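Local coordinates for glycerol trinitrate reductase (Agrobacterium tumefaciens, PDB 5EPD), which probably acts as a flavin-dependent reductase of the Old Yellow Enzyme family that breaks down nitrate-ester xenobiotics such as glycerol trinitrate, at residues Q80-G85 and V175-K180; I117-W122 and A188-V193; G200-Q205 and A226-E231. All coordinates share one frame; numbering follows the deposited sequence.

Contact 1 (Q80-G85 and V175-K180)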
ATOM      1  N   GLN A  80       0.649  -7.850   5.643  1.00 25.84           N
ATOM      2  CA  GLN A  80      -0.042  -7.903   6.953  1.00 27.22           C
ATOM      3  C   GLN A  80       0.875  -7.860   8.183  1.00 28.82           C
ATOM      4  O   GLN A  80       1.934  -8.519   8.249  1.00 27.19           O
ATOM      5  CB  GLN A  80      -0.908  -9.141   7.077  1.00 27.07           C
ATOM      6  CG  GLN A  80      -0.120 -10.442   6.966  1.00 27.33           C
ATOM      7  CD  GLN A  80      -0.294 -11.130   5.622  1.00 28.36           C
ATOM      8  OE1 GLN A  80      -0.542 -10.495   4.587  1.00 26.69           O
ATOM      9  NE2 GLN A  80      -0.153 -12.445   5.629  1.00 31.37           N
ATOM     10  N   ILE A  81       0.417  -7.082   9.156  1.00 28.73           N
ATOM     11  CA  ILE A  81       1.113  -6.898  10.430  1.00 30.17           C
ATOM     12  C   ILE A  81       0.812  -8.029  11.463  1.00 32.19           C
ATOM     13  O   ILE A  81       1.538  -8.188  12.457  1.00 36.15           O
ATOM     14  CB  ILE A  81       0.755  -5.517  10.999  1.00 28.84           C
ATOM     15  CG1 ILE A  81      -0.741  -5.426  11.357  1.00 28.56           C
ATOM     16  CG2 ILE A  81       1.145  -4.444   9.986  1.00 29.19           C
ATOM     17  CD1 ILE A  81      -1.138  -4.136  12.047  1.00 29.38           C
ATOM     18  N   SER A  82      -0.257  -8.791  11.211  1.00 30.90           N
ATOM     19  CA  SER A  82      -0.705  -9.909  12.045  1.00 30.79           C
ATOM     20  C   SER A  82      -1.523 -10.815  11.150  1.00 31.69           C
ATOM     21  O   SER A  82      -1.905 -10.405  10.057  1.00 33.93           O
ATOM     22  CB  SER A  82      -1.607  -9.388  13.143  1.00 30.49           C
ATOM     23  OG  SER A  82      -2.734  -8.734  12.581  1.00 29.60           O
ATOM     24  N   GLN A  83      -1.825 -12.029  11.587  1.00 31.20           N
ATOM     25  CA  GLN A  83      -2.695 -12.915  10.783  1.00 31.46           C
ATOM     26  C   GLN A  83      -4.152 -12.436  10.812  1.00 29.77           C
ATOM     27  O   GLN A  83      -4.940 -12.700   9.879  1.00 27.88           O
ATOM     28  CB  GLN A  83      -2.596 -14.345  11.287  1.00 33.07           C
ATOM     29  CG  GLN A  83      -3.263 -15.387  10.425  1.00 36.31           C
ATOM     30  CD  GLN A  83      -3.297 -16.723  11.142  1.00 40.40           C
ATOM     31  OE1 GLN A  83      -2.381 -17.047  11.881  1.00 44.19           O
ATOM     32  NE2 GLN A  83      -4.367 -17.483  10.961  1.00 41.80           N
ATOM     33  N   GLN A  84      -4.495 -11.732  11.888  1.00 28.13           N
ATOM     34  CA  GLN A  84      -5.782 -11.098  12.029  1.00 29.22           C
ATOM     35  C   GLN A  84      -5.988 -10.134  10.853  1.00 31.18           C
ATOM     36  O   GLN A  84      -7.068 -10.076  10.222  1.00 33.01           O
ATOM     37  CB  GLN A  84      -5.842 -10.337  13.357  1.00 29.88           C
ATOM     38  CG  GLN A  84      -7.224  -9.754  13.652  1.00 30.61           C
ATOM     39  CD  GLN A  84      -7.218  -8.754  14.783  1.00 31.85           C
ATOM     40  OE1 GLN A  84      -6.759  -7.613  14.637  1.00 30.91           O
ATOM     41  NE2 GLN A  84      -7.757  -9.167  15.923  1.00 33.16           N
ATOM     42  N   GLY A  85      -4.938  -9.380  10.558  1.00 31.05           N
ATOM     43  CA  GLY A  85      -4.948  -8.461   9.436  1.00 30.00           C
ATOM     44  C   GLY A  85      -4.731  -9.046   8.044  1.00 29.49           C
ATOM     45  O   GLY A  85      -4.575  -8.248   7.099  1.00 30.44           O
ATOM     46  N   VAL A 175      -2.820  -0.799  17.252  1.00 34.90           N
ATOM     47  CA  VAL A 175      -1.856   0.294  17.062  1.00 34.89           C
ATOM     48  C   VAL A 175      -0.467  -0.222  17.338  1.00 36.95           C
ATOM     49  O   VAL A 175       0.510   0.201  16.681  1.00 34.23           O
ATOM     50  CB  VAL A 175      -2.093   1.487  18.019  1.00 34.66           C
ATOM     51  CG1 VAL A 175      -0.925   2.476  17.960  1.00 34.41           C
ATOM     52  CG2 VAL A 175      -3.414   2.185  17.714  1.00 35.60           C
ATOM     53  N   ASP A 176      -0.367  -1.123  18.315  1.00 37.41           N
ATOM     54  CA  ASP A 176       0.930  -1.682  18.653  1.00 42.16           C
ATOM     55  C   ASP A 176       1.438  -2.700  17.640  1.00 40.93           C
ATOM     56  O   ASP A 176       2.653  -2.831  17.459  1.00 42.26           O
ATOM     57  CB  ASP A 176       0.949  -2.310  20.041  1.00 45.76           C
ATOM     58  CG  ASP A 176       2.361  -2.409  20.581  1.00 50.04           C
ATOM     59  OD1 ASP A 176       3.008  -1.343  20.669  1.00 56.82           O
ATOM     60  OD2 ASP A 176       2.843  -3.526  20.879  1.00 52.32           O
ATOM     61  N   ASP A 177       0.528  -3.433  17.002  1.00 39.96           N
ATOM     62  CA  ASP A 177       0.919  -4.350  15.919  1.00 37.79           C
ATOM     63  C   ASP A 177       1.487  -3.598  14.735  1.00 36.98           C
ATOM     64  O   ASP A 177       2.433  -4.080  14.124  1.00 38.89           O
ATOM     65  CB  ASP A 177      -0.261  -5.179  15.449  1.00 39.53           C
ATOM     66  CG  ASP A 177      -0.759  -6.135  16.506  1.00 40.40           C
ATOM     67  OD1 ASP A 177       0.009  -6.406  17.450  1.00 41.60           O
ATOM     68  OD2 ASP A 177      -1.919  -6.596  16.396  1.00 41.65           O
ATOM     69  N   PHE A 178       0.921  -2.429  14.407  1.00 34.66           N
ATOM     70  CA  PHE A 178       1.518  -1.540  13.402  1.00 33.32           C
ATOM     71  C   PHE A 178       2.871  -0.999  13.873  1.00 36.79           C
ATOM     72  O   PHE A 178       3.842  -0.960  13.094  1.00 34.60           O
ATOM     73  CB  PHE A 178       0.622  -0.349  13.074  1.00 31.95           C
ATOM     74  CG  PHE A 178      -0.462  -0.645  12.077  1.00 32.88           C
ATOM     75  CD1 PHE A 178      -0.186  -0.678  10.714  1.00 35.37           C
ATOM     76  CD2 PHE A 178      -1.773  -0.854  12.491  1.00 33.70           C
ATOM     77  CE1 PHE A 178      -1.197  -0.928   9.784  1.00 37.70           C
ATOM     78  CE2 PHE A 178      -2.792  -1.111  11.573  1.00 35.03           C
ATOM     79  CZ  PHE A 178      -2.509  -1.142  10.213  1.00 35.70           C
ATOM     80  N   ARG A 179       2.928  -0.553  15.130  1.00 39.40           N
ATOM     81  CA  ARG A 179       4.161  -0.001  15.690  1.00 42.25           C
ATOM     82  C   ARG A 179       5.283  -1.021  15.547  1.00 42.28           C
ATOM     83  O   ARG A 179       6.363  -0.714  15.059  1.00 43.79           O
ATOM     84  CB  ARG A 179       3.992   0.370  17.171  1.00 44.54           C
ATOM     85  CG  ARG A 179       5.108   1.277  17.691  1.00 48.77           C
ATOM     86  CD  ARG A 179       5.253   1.268  19.214  1.00 53.17           C
ATOM     87  NE  ARG A 179       5.152  -0.088  19.769  1.00 56.34           N
ATOM     88  CZ  ARG A 179       6.155  -0.970  19.883  1.00 57.99           C
ATOM     89  NH1 ARG A 179       7.399  -0.679  19.500  1.00 56.99           N
ATOM     90  NH2 ARG A 179       5.908  -2.169  20.401  1.00 57.78           N
ATOM     91  N   LYS A 180       5.010  -2.238  15.982  1.00 41.37           N
ATOM     92  CA  LYS A 180       5.983  -3.308  15.962  1.00 44.05           C
ATOM     93  C   LYS A 180       6.281  -3.677  14.499  1.00 44.70           C
ATOM     94  O   LYS A 180       7.446  -3.902  14.129  1.00 46.10           O
ATOM     95  CB  LYS A 180       5.415  -4.488  16.763  1.00 49.23           C
ATOM     96  CG  LYS A 180       6.359  -5.621  17.094  1.00 54.07           C
ATOM     97  CD  LYS A 180       5.539  -6.889  17.367  1.00 59.70           C
ATOM     98  CE  LYS A 180       5.125  -7.618  16.073  1.00 58.61           C
ATOM     99  NZ  LYS A 180       3.748  -8.197  16.105  1.00 53.99           N
TER
HETATM  100  O   HOH W   1       3.275  -6.445  13.836  1.00 34.53           O
HETATM  101  O   HOH W   2      -3.644  -6.854  14.367  1.00 32.71           O
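Asp177, Phe178 and Lys180, on helix 171-187, all meet Ile81, and Asp177 also comes near Ser82, in the loop that leaves strand 73-80, a case of loop-on-helix packing on the flank of a (beta/alpha)8, or TIM, barrel. Asp176, turned from the loop, is bound within the helix by Arg179, whose NE lies 2.6 Å from Asp176 OD1, with OD1 in the guanidinium plane but NE well out of the carboxylate plane; Arg179 NH1 also pairs with Glu239. Asp177, by contrast, points at the loop. Its CB rests against Ile81 CD1 at 3.7 Å, while its carboxylate reaches Ser82 through water: one water donates to Asp177 OD2 and accepts from Ser82 OG, and it also donates a longer bond to Gln84 OE1. That serine oxygen is itself fixed by an ST motif, for it accepts from Gly85 N.

The next residue, Phe178, starts out away from the loop, yet its ring swings back to offer a face. Ile81 CD1 sits over the middle of that face in a CH-pi contact, 3.4 Å from the ring centroid and 13° off the normal. The isoleucine chain gets there because CG1 lies between the backbone N and the carbonyl carbon (chi1 65°) and CD1 then extends away from CA. On the barrel side, Leu121 touches both Ile81 and Phe178. Last comes Lys180, bent back toward the loop; its ammonium does not bind Ile81 O directly but donates to a second water, 2.9 Å from Lys180 NZ, which passes hydrogen bonds on to Asp177 O and, at 2.8 Å, to Ile81 O.

Contact 2 (I117-W122 and A188-V193)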
ATOM      1  N   ILE A 117      13.079   0.916  -1.549  1.00 33.68           N
ATOM      2  CA  ILE A 117      11.904   0.094  -1.273  1.00 33.64           C
ATOM      3  C   ILE A 117      11.372   0.349   0.125  1.00 33.06           C
ATOM      4  O   ILE A 117      12.099   0.303   1.130  1.00 33.20           O
ATOM      5  CB  ILE A 117      12.147  -1.420  -1.519  1.00 33.29           C
ATOM      6  CG1 ILE A 117      10.810  -2.173  -1.501  1.00 32.32           C
ATOM      7  CG2 ILE A 117      13.154  -1.998  -0.519  1.00 33.95           C
ATOM      8  CD1 ILE A 117      10.968  -3.646  -1.821  1.00 32.87           C
ATOM      9  N   VAL A 118      10.079   0.626   0.137  1.00 32.08           N
ATOM     10  CA  VAL A 118       9.309   0.892   1.314  1.00 31.18           C
ATOM     11  C   VAL A 118       8.287  -0.253   1.451  1.00 31.30           C
ATOM     12  O   VAL A 118       7.735  -0.729   0.446  1.00 29.73           O
ATOM     13  CB  VAL A 118       8.667   2.273   1.116  1.00 32.46           C
ATOM     14  CG1 VAL A 118       7.395   2.440   1.923  1.00 33.85           C
ATOM     15  CG2 VAL A 118       9.688   3.338   1.478  1.00 32.42           C
ATOM     16  N   LEU A 119       8.060  -0.716   2.680  1.00 32.61           N
ATOM     17  CA  LEU A 119       7.040  -1.754   2.952  1.00 34.61           C
ATOM     18  C   LEU A 119       5.661  -1.148   3.300  1.00 31.20           C
ATOM     19  O   LEU A 119       5.525  -0.300   4.194  1.00 30.54           O
ATOM     20  CB  LEU A 119       7.535  -2.712   4.047  1.00 36.23           C
ATOM     21  CG  LEU A 119       6.637  -3.883   4.461  1.00 38.26           C
ATOM     22  CD1 LEU A 119       7.418  -5.059   5.025  1.00 39.14           C
ATOM     23  CD2 LEU A 119       5.640  -3.448   5.513  1.00 41.47           C
ATOM     24  N   GLN A 120       4.625  -1.596   2.597  1.00 30.45           N
ATOM     25  CA  GLN A 120       3.261  -1.144   2.912  1.00 29.76           C
ATOM     26  C   GLN A 120       2.602  -2.023   3.971  1.00 28.53           C
ATOM     27  O   GLN A 120       2.255  -3.173   3.711  1.00 26.57           O
ATOM     28  CB  GLN A 120       2.357  -1.070   1.668  1.00 29.29           C
ATOM     29  CG  GLN A 120       1.033  -0.353   1.934  1.00 28.20           C
ATOM     30  CD  GLN A 120       0.038  -0.460   0.805  1.00 27.25           C
ATOM     31  OE1 GLN A 120      -0.248  -1.548   0.337  1.00 31.72           O
ATOM     32  NE2 GLN A 120      -0.522   0.645   0.396  1.00 25.44           N
ATOM     33  N   LEU A 121       2.429  -1.443   5.155  1.00 28.35           N
ATOM     34  CA  LEU A 121       1.806  -2.104   6.306  1.00 30.11           C
ATOM     35  C   LEU A 121       0.281  -2.239   6.228  1.00 30.98           C
ATOM     36  O   LEU A 121      -0.452  -1.230   6.110  1.00 32.23           O
ATOM     37  CB  LEU A 121       2.112  -1.325   7.581  1.00 31.14           C
ATOM     38  CG  LEU A 121       3.591  -1.172   7.892  1.00 32.58           C
ATOM     39  CD1 LEU A 121       3.743  -0.119   8.982  1.00 34.82           C
ATOM     40  CD2 LEU A 121       4.201  -2.510   8.289  1.00 33.91           C
ATOM     41  N   TRP A 122      -0.185  -3.477   6.403  1.00 29.43           N
ATOM     42  CA  TRP A 122      -1.555  -3.843   6.136  1.00 28.99           C
ATOM     43  C   TRP A 122      -2.312  -4.391   7.348  1.00 28.56           C
ATOM     44  O   TRP A 122      -1.780  -5.197   8.122  1.00 28.38           O
ATOM     45  CB  TRP A 122      -1.503  -4.950   5.096  1.00 29.98           C
ATOM     46  CG  TRP A 122      -2.610  -5.018   4.128  1.00 29.96           C
ATOM     47  CD1 TRP A 122      -3.641  -4.113   3.931  1.00 30.68           C
ATOM     48  CD2 TRP A 122      -2.776  -6.043   3.149  1.00 28.31           C
ATOM     49  NE1 TRP A 122      -4.432  -4.530   2.874  1.00 29.89           N
ATOM     50  CE2 TRP A 122      -3.914  -5.704   2.374  1.00 29.44           C
ATOM     51  CE3 TRP A 122      -2.045  -7.184   2.820  1.00 27.16           C
ATOM     52  CZ2 TRP A 122      -4.346  -6.495   1.309  1.00 29.83           C
ATOM     53  CZ3 TRP A 122      -2.470  -7.967   1.770  1.00 28.06           C
ATOM     54  CH2 TRP A 122      -3.609  -7.624   1.022  1.00 28.78           C
ATOM     55  N   ALA A 188      14.324  -5.417   8.631  1.00 45.87           N
ATOM     56  CA  ALA A 188      14.397  -6.109   7.333  1.00 43.67           C
ATOM     57  C   ALA A 188      15.110  -5.320   6.191  1.00 41.94           C
ATOM     58  O   ALA A 188      15.172  -5.791   5.046  1.00 38.45           O
ATOM     59  CB  ALA A 188      12.999  -6.518   6.903  1.00 42.72           C
ATOM     60  N   GLY A 189      15.633  -4.132   6.508  1.00 40.47           N
ATOM     61  CA  GLY A 189      16.383  -3.318   5.558  1.00 39.18           C
ATOM     62  C   GLY A 189      15.538  -2.403   4.685  1.00 39.61           C
ATOM     63  O   GLY A 189      16.022  -1.901   3.677  1.00 34.66           O
ATOM     64  N   PHE A 190      14.274  -2.173   5.045  1.00 39.65           N
ATOM     65  CA  PHE A 190      13.437  -1.286   4.236  1.00 38.34           C
ATOM     66  C   PHE A 190      13.863   0.137   4.495  1.00 36.26           C
ATOM     67  O   PHE A 190      14.351   0.452   5.567  1.00 35.55           O
ATOM     68  CB  PHE A 190      11.947  -1.459   4.542  1.00 38.53           C
ATOM     69  CG  PHE A 190      11.326  -2.658   3.877  1.00 37.76           C
ATOM     70  CD1 PHE A 190      10.802  -2.558   2.601  1.00 37.02           C
ATOM     71  CD2 PHE A 190      11.253  -3.879   4.533  1.00 36.28           C
ATOM     72  CE1 PHE A 190      10.218  -3.648   1.993  1.00 38.04           C
ATOM     73  CE2 PHE A 190      10.670  -4.976   3.924  1.00 36.75           C
ATOM     74  CZ  PHE A 190      10.155  -4.860   2.651  1.00 37.21           C
ATOM     75  N   ASP A 191      13.666   0.981   3.493  1.00 35.32           N
ATOM     76  CA  ASP A 191      14.003   2.403   3.570  1.00 36.75           C
ATOM     77  C   ASP A 191      12.899   3.225   4.254  1.00 36.57           C
ATOM     78  O   ASP A 191      13.058   4.418   4.467  1.00 35.98           O
ATOM     79  CB  ASP A 191      14.283   2.925   2.154  1.00 37.78           C
ATOM     80  CG  ASP A 191      15.348   2.104   1.445  1.00 39.55           C
ATOM     81  OD1 ASP A 191      16.458   2.029   1.998  1.00 42.76           O
ATOM     82  OD2 ASP A 191      15.082   1.479   0.383  1.00 37.16           O
ATOM     83  N   GLY A 192      11.790   2.566   4.586  1.00 36.34           N
ATOM     84  CA  GLY A 192      10.682   3.170   5.320  1.00 38.66           C
ATOM     85  C   GLY A 192       9.433   2.309   5.139  1.00 37.81           C
ATOM     86  O   GLY A 192       9.506   1.213   4.571  1.00 35.94           O
ATOM     87  N   VAL A 193       8.295   2.820   5.604  1.00 35.77           N
ATOM     88  CA  VAL A 193       7.006   2.142   5.450  1.00 36.40           C
ATOM     89  C   VAL A 193       5.909   3.054   4.928  1.00 34.59           C
ATOM     90  O   VAL A 193       6.003   4.295   4.998  1.00 35.97           O
ATOM     91  CB  VAL A 193       6.492   1.564   6.776  1.00 37.43           C
ATOM     92  CG1 VAL A 193       7.497   0.560   7.336  1.00 37.36           C
ATOM     93  CG2 VAL A 193       6.203   2.690   7.770  1.00 38.47           C
TER
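Phe190 and Leu119 form the dense part of this contact, which illustrates how a parallel barrel strand receives the chain returning from its helix in a beta-alpha-beta crossover. Leu119 CB lies 3.5 Å from the centroid of the Phe190 ring, over the face and 10° off the normal, and Leu119 CD1 comes within 3.4 Å of Phe190 CE2. The leucine reaches along the ring because its CG is anti to the backbone N (chi1 -179°), which carries the branch onward from CB. Ile117 adds its CG1 beside Phe190 CE1, and Ile117 O approaches the ring at its edge. Next to this core the backbones join: Leu119 pairs with Val193 in a parallel bridge, with Leu119 N donating to Gly192 O at 3.1 Å. Val118 CA also makes a CA-H...O contact with Gly192 O, and Val118 CG1 packs 3.4 Å from Val193 C.

Toward the start of the strand the character changes. Asp191, partly exposed, gives the contact a polar border: Ile117 N donates to the anti lone pair of Asp191 OD2 at 2.8 Å, nearly straight at 168°, and Asp191 N returns a bond to Ile117 O at 2.9 Å. The same OD2 is also bound by His111. At the other end the packing thins, with Leu121 CD1 touching Val193 CB at 3.9 Å.

Gly189 ends helix 171-187 in a Schellman motif. From there the chain passes helix 97-112, where Trp103 meets the Phe190 ring edge-to-face and Thr107 touches both Phe190 and Ile117, then enters strand 193-196 beside 117-122, whose other neighbour is strand 73-80.

Contact 3 (G200-Q205 and A226-E231)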
ATOM      1  N   GLY A 200     -10.544   0.444   1.302  1.00 25.20           N
ATOM      2  CA  GLY A 200     -11.574  -0.273   2.080  1.00 25.91           C
ATOM      3  C   GLY A 200     -11.108  -1.135   3.245  1.00 26.10           C
ATOM      4  O   GLY A 200     -11.913  -1.843   3.835  1.00 26.81           O
ATOM      5  N   TYR A 201      -9.819  -1.082   3.581  1.00 26.61           N
ATOM      6  CA  TYR A 201      -9.257  -1.929   4.635  1.00 25.49           C
ATOM      7  C   TYR A 201      -9.411  -1.231   5.991  1.00 28.51           C
ATOM      8  O   TYR A 201     -10.081  -0.200   6.053  1.00 28.77           O
ATOM      9  CB  TYR A 201      -7.818  -2.268   4.285  1.00 25.39           C
ATOM     10  CG  TYR A 201      -7.750  -3.028   2.967  1.00 25.63           C
ATOM     11  CD1 TYR A 201      -8.331  -4.292   2.838  1.00 23.64           C
ATOM     12  CD2 TYR A 201      -7.150  -2.467   1.842  1.00 25.95           C
ATOM     13  CE1 TYR A 201      -8.291  -4.987   1.645  1.00 24.13           C
ATOM     14  CE2 TYR A 201      -7.105  -3.165   0.642  1.00 25.42           C
ATOM     15  CZ  TYR A 201      -7.672  -4.429   0.557  1.00 24.04           C
ATOM     16  OH  TYR A 201      -7.634  -5.106  -0.625  1.00 21.41           O
ATOM     17  N   LEU A 202      -8.826  -1.794   7.060  1.00 29.16           N
ATOM     18  CA  LEU A 202      -9.241  -1.493   8.441  1.00 29.42           C
ATOM     19  C   LEU A 202      -9.348  -0.001   8.718  1.00 29.66           C
ATOM     20  O   LEU A 202     -10.385   0.500   9.231  1.00 28.67           O
ATOM     21  CB  LEU A 202      -8.284  -2.115   9.467  1.00 29.83           C
ATOM     22  CG  LEU A 202      -8.680  -1.938  10.943  1.00 30.97           C
ATOM     23  CD1 LEU A 202     -10.025  -2.583  11.265  1.00 33.01           C
ATOM     24  CD2 LEU A 202      -7.625  -2.507  11.875  1.00 31.67           C
ATOM     25  N   LEU A 203      -8.286   0.712   8.384  1.00 27.44           N
ATOM     26  CA  LEU A 203      -8.185   2.085   8.843  1.00 28.69           C
ATOM     27  C   LEU A 203      -9.190   2.971   8.109  1.00 27.92           C
ATOM     28  O   LEU A 203      -9.675   3.939   8.696  1.00 27.29           O
ATOM     29  CB  LEU A 203      -6.749   2.615   8.701  1.00 30.04           C
ATOM     30  CG  LEU A 203      -5.632   1.735   9.290  1.00 30.39           C
ATOM     31  CD1 LEU A 203      -4.239   2.344   9.092  1.00 30.05           C
ATOM     32  CD2 LEU A 203      -5.914   1.443  10.763  1.00 31.30           C
ATOM     33  N   GLU A 204      -9.485   2.652   6.838  1.00 26.10           N
ATOM     34  CA  GLU A 204     -10.486   3.380   6.059  1.00 25.56           C
ATOM     35  C   GLU A 204     -11.902   2.985   6.525  1.00 26.46           C
ATOM     36  O   GLU A 204     -12.847   3.811   6.484  1.00 24.66           O
ATOM     37  CB  GLU A 204     -10.343   3.138   4.542  1.00 26.98           C
ATOM     38  CG  GLU A 204     -11.366   3.945   3.715  1.00 28.99           C
ATOM     39  CD  GLU A 204     -11.330   3.699   2.204  1.00 29.81           C
ATOM     40  OE1 GLU A 204     -11.801   2.631   1.736  1.00 30.22           O
ATOM     41  OE2 GLU A 204     -10.882   4.609   1.473  1.00 29.33           O
ATOM     42  N   GLN A 205     -12.064   1.741   6.974  1.00 26.41           N
ATOM     43  CA  GLN A 205     -13.355   1.307   7.481  1.00 28.67           C
ATOM     44  C   GLN A 205     -13.745   2.216   8.640  1.00 29.93           C
ATOM     45  O   GLN A 205     -14.906   2.535   8.801  1.00 30.94           O
ATOM     46  CB  GLN A 205     -13.316  -0.140   7.964  1.00 28.90           C
ATOM     47  CG  GLN A 205     -13.401  -1.179   6.869  1.00 29.82           C
ATOM     48  CD  GLN A 205     -12.708  -2.465   7.270  1.00 29.94           C
ATOM     49  OE1 GLN A 205     -12.896  -2.973   8.388  1.00 30.02           O
ATOM     50  NE2 GLN A 205     -11.900  -3.002   6.365  1.00 30.44           N
ATOM     51  N   ALA A 226     -11.550   9.403  12.295  1.00 33.97           N
ATOM     52  CA  ALA A 226     -10.172   9.593  11.888  1.00 33.83           C
ATOM     53  C   ALA A 226      -9.148   9.146  12.934  1.00 34.13           C
ATOM     54  O   ALA A 226      -7.953   9.120  12.633  1.00 33.25           O
ATOM     55  CB  ALA A 226      -9.950  11.061  11.549  1.00 33.24           C
ATOM     56  N   ARG A 227      -9.598   8.770  14.135  1.00 34.80           N
ATOM     57  CA  ARG A 227      -8.681   8.556  15.278  1.00 34.63           C
ATOM     58  C   ARG A 227      -7.766   7.362  15.141  1.00 31.93           C
ATOM     59  O   ARG A 227      -6.608   7.442  15.509  1.00 31.30           O
ATOM     60  CB  ARG A 227      -9.440   8.423  16.608  1.00 35.05           C
ATOM     61  CG  ARG A 227      -8.527   8.398  17.846  1.00 35.27           C
ATOM     62  CD  ARG A 227      -9.321   8.358  19.146  1.00 35.01           C
ATOM     63  NE  ARG A 227     -10.546   9.185  19.094  1.00 37.74           N
ATOM     64  CZ  ARG A 227     -10.595  10.530  19.194  1.00 40.17           C
ATOM     65  NH1 ARG A 227      -9.487  11.255  19.331  1.00 39.93           N
ATOM     66  NH2 ARG A 227     -11.768  11.177  19.149  1.00 40.26           N
ATOM     67  N   LEU A 228      -8.270   6.241  14.658  1.00 31.06           N
ATOM     68  CA  LEU A 228      -7.388   5.076  14.561  1.00 29.72           C
ATOM     69  C   LEU A 228      -6.293   5.338  13.532  1.00 30.75           C
ATOM     70  O   LEU A 228      -5.114   5.138  13.831  1.00 35.09           O
ATOM     71  CB  LEU A 228      -8.155   3.806  14.227  1.00 28.13           C
ATOM     72  CG  LEU A 228      -7.364   2.501  14.281  1.00 26.81           C
ATOM     73  CD1 LEU A 228      -6.843   2.242  15.689  1.00 26.63           C
ATOM     74  CD2 LEU A 228      -8.221   1.355  13.788  1.00 25.45           C
ATOM     75  N   MET A 229      -6.664   5.832  12.347  1.00 31.27           N
ATOM     76  CA  MET A 229      -5.677   6.085  11.278  1.00 31.44           C
ATOM     77  C   MET A 229      -4.540   6.973  11.781  1.00 32.23           C
ATOM     78  O   MET A 229      -3.362   6.676  11.561  1.00 32.54           O
ATOM     79  CB  MET A 229      -6.339   6.731  10.032  1.00 31.91           C
ATOM     80  CG  MET A 229      -5.404   6.908   8.817  1.00 31.34           C
ATOM     81  SD  MET A 229      -6.218   7.655   7.382  1.00 30.74           S
ATOM     82  CE  MET A 229      -7.402   6.372   6.939  1.00 33.24           C
ATOM     83  N   LEU A 230      -4.911   8.062  12.456  1.00 31.90           N
ATOM     84  CA  LEU A 230      -3.956   9.026  12.962  1.00 31.78           C
ATOM     85  C   LEU A 230      -3.127   8.450  14.113  1.00 31.04           C
ATOM     86  O   LEU A 230      -1.917   8.689  14.178  1.00 30.54           O
ATOM     87  CB  LEU A 230      -4.686  10.306  13.399  1.00 33.12           C
ATOM     88  CG  LEU A 230      -5.410  11.102  12.302  1.00 32.89           C
ATOM     89  CD1 LEU A 230      -6.152  12.262  12.954  1.00 33.09           C
ATOM     90  CD2 LEU A 230      -4.446  11.607  11.229  1.00 32.60           C
ATOM     91  N   GLU A 231      -3.763   7.693  15.001  1.00 30.09           N
ATOM     92  CA  GLU A 231      -3.035   7.020  16.079  1.00 31.81           C
ATOM     93  C   GLU A 231      -2.028   6.052  15.526  1.00 31.95           C
ATOM     94  O   GLU A 231      -0.911   5.951  16.041  1.00 33.15           O
ATOM     95  CB  GLU A 231      -3.983   6.281  17.025  1.00 33.56           C
ATOM     96  CG  GLU A 231      -4.600   7.229  18.050  1.00 37.27           C
ATOM     97  CD  GLU A 231      -5.651   6.575  18.912  1.00 39.95           C
ATOM     98  OE1 GLU A 231      -5.877   5.360  18.740  1.00 37.71           O
ATOM     99  OE2 GLU A 231      -6.248   7.290  19.749  1.00 44.22           O
TER
HETATM  100  O   HOH W   3      -9.723   5.959  10.881  1.00 24.60           O
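Leu203 O accepts a hydrogen bond of 3.0 Å from a water where helices 202-207 and 227-240 meet. The water also accepts from Met229 N, but at 3.4 Å this second bond is weak. Separately, the methyl CE of Met229 lies 3.8 Å from Leu203 O as a van der Waals neighbour. Met229 is extended through chi1 and chi2 and bends at chi3 (-66°), which turns CE toward the start of the other helix, near Leu203 CB. Beside this bridge, Leu203 CD2 meets Leu228 CD2 at 3.8 Å, the two side chains crossing at about a right angle; Leu202 lies more loosely beside Leu228.

The polar groups of the first helix look elsewhere. Gln205 NE2 donates to Gly200 O at 2.8 Å and also reaches Val124 O, while Glu204 forms a salt bridge with Lys208. Helix 171-187 closes the leucine side, with Phe178 against Leu203 and Val175 against Leu228. In this buried contact, then, the helices are matched chiefly by the shapes of leucine and methionine chains, supplemented by one water link that is firm on the Leu203 side and slack on the other.

In the fold
All three contacts belong to one eight-stranded parallel barrel and gather round its third and fourth strands, 117-122 and 193-196. Contacts 1 and 2 interlock along the chain, since their segments alternate; contact 3 follows both. Their centres lie about 14 Å (1-2), 13 Å (1-3) and 19 Å (2-3) apart. Helix 171-187 ties them together: it carries half of contact 1, leads into the second segment of contact 2, and lies against both helices of contact 3. Ile81 N probably bonds to Trp122 O, joining contacts 1 and 2; Trp122 also meets Tyr201 edge-to-face, so contacts 2 and 3 touch too. Together they tie these two strands to the helices and loop packed round them.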